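Local structure of uncharacterized protein (Bacteroides vulgatus, 4ZGF) at residues P97-S100 against Y101-E104. The protein is of unknown function but binds calcium ions and probably has a lipocalin-like fold of the calycin group, consistent with a role in binding small ligands. Numbering follows the deposited sequence. Where two conformers were deposited one is given.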
loop_
_atom_site.group_PDB
_atom_site.type_symbol
_atom_site.label_atom_id
_atom_site.label_comp_id
_atom_site.label_asym_id
_atom_site.label_seq_id
_atom_site.Cartn_x
_atom_site.Cartn_y
_atom_site.Cartn_z
ATOM N N PRO A 97 3.778 -6.322 16.456
ATOM C CA PRO A 97 4.396 -7.616 16.321
ATOM C C PRO A 97 4.298 -8.162 14.895
ATOM O O PRO A 97 3.235 -8.181 14.276
ATOM C CB PRO A 97 3.611 -8.459 17.347
ATOM C CG PRO A 97 3.346 -7.482 18.456
ATOM C CD PRO A 97 3.005 -6.200 17.711
ATOM N N SER A 98 5.444 -8.621 14.395
ATOM C CA SER A 98 5.596 -8.932 12.973
ATOM C C SER A 98 4.791 -10.135 12.552
ATOM O O SER A 98 4.497 -11.068 13.325
ATOM C CB SER A 98 7.106 -9.141 12.605
ATOM O OG SER A 98 7.684 -10.264 13.238
ATOM N N THR A 99 4.434 -10.100 11.261
ATOM C CA THR A 99 3.827 -11.252 10.553
ATOM C C THR A 99 4.375 -11.165 9.122
ATOM O O THR A 99 4.908 -10.151 8.719
ATOM C CB THR A 99 2.311 -11.172 10.484
ATOM O OG1 THR A 99 1.969 -10.092 9.616
ATOM C CG2 THR A 99 1.671 -10.992 11.829
ATOM N N SER A 100 4.177 -12.216 8.352
ATOM C CA SER A 100 4.678 -12.212 6.980
ATOM C C SER A 100 4.048 -11.065 6.159
ATOM O O SER A 100 4.729 -10.314 5.456
ATOM C CB SER A 100 4.423 -13.566 6.314
ATOM O OG SER A 100 3.038 -13.829 6.251
ATOM N N TYR A 101 2.724 -10.926 6.250
ATOM C CA TYR A 101 2.034 -9.892 5.501
ATOM C C TYR A 101 2.379 -8.500 6.014
ATOM O O TYR A 101 2.499 -7.555 5.237
ATOM C CB TYR A 101 0.522 -10.107 5.481
ATOM C CG TYR A 101 0.130 -11.433 4.902
ATOM C CD1 TYR A 101 0.204 -11.640 3.529
ATOM C CD2 TYR A 101 -0.245 -12.504 5.720
ATOM C CE1 TYR A 101 -0.138 -12.866 2.968
ATOM C CE2 TYR A 101 -0.577 -13.734 5.167
ATOM C CZ TYR A 101 -0.526 -13.888 3.786
ATOM O OH TYR A 101 -0.815 -15.112 3.161
ATOM N N ASN A 102 2.527 -8.356 7.337
ATOM C CA ASN A 102 2.958 -7.064 7.864
ATOM C C ASN A 102 4.308 -6.675 7.288
ATOM O O ASN A 102 4.539 -5.519 6.944
ATOM C CB ASN A 102 3.089 -7.095 9.390
ATOM C CG ASN A 102 1.784 -7.019 10.138
ATOM O OD1 ASN A 102 0.696 -6.941 9.543
ATOM N ND2 ASN A 102 1.873 -7.008 11.464
ATOM N N ASN A 103 5.228 -7.628 7.264
ATOM C CA ASN A 103 6.583 -7.344 6.808
ATOM C C ASN A 103 6.552 -6.891 5.335
ATOM O O ASN A 103 7.259 -5.962 4.951
ATOM C CB ASN A 103 7.468 -8.588 6.969
ATOM C CG ASN A 103 7.601 -9.067 8.418
ATOM O OD1 ASN A 103 7.228 -8.385 9.360
ATOM N ND2 ASN A 103 8.088 -10.292 8.579
ATOM N N GLU A 104 5.715 -7.537 4.525
ATOM C CA GLU A 104 5.578 -7.173 3.130
ATOM C C GLU A 104 5.049 -5.724 2.988
ATOM O O GLU A 104 5.531 -4.941 2.156
ATOM C CB GLU A 104 4.677 -8.188 2.439
ATOM C CG GLU A 104 4.544 -7.984 0.959
ATOM C CD GLU A 104 3.730 -9.069 0.292
ATOM O OE1 GLU A 104 2.969 -9.784 0.960
ATOM O OE2 GLU A 104 3.840 -9.201 -0.926
HETATM O O HOH W 1 7.497 -12.137 11.132
#
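T99 OG1 accepts a hydrogen bond from the backbone N of N102 at 2.9 Å, a fairly straight bond with an N-H...O angle of 159°. The first amides of a helix have no carbonyl of a preceding turn placed to accept from them, and a threonine hydroxyl, short and close to the backbone, suits that need. With chi1 at 69° the hydroxyl stays near its own backbone and points forward to N102 N. The same hydroxyl is hydrogen-bonded to the side chain of Q71, which ties the cap to the loop between two strands. A valine in its place would probably leave the amide of N102 without its capping partner and break the link to Q71.

S100 follows as the first helical residue, where a small serine fits the exposed surface. Its carbonyl O receives the amide N of E104 at 3.1 Å, while T99 O takes that of N103 at 2.9 Å; these are the first i to i+4 bonds of the helix.

N102, the buried member, has a short amide that can span to two carbonyls, as asparagine suits: ND2 is hydrogen-bonded to the backbone O of Q71 and more weakly to P97 O, 3.3 Å away. In one of two S98 conformers, a water bonded to S98 OG also accepts from N103 ND2 and can link the incoming loop to the first turn. The T99 hydroxyl bond is a threonine N-cap, the start of helix 100-111 after an extended loop in this probably lipocalin-like domain.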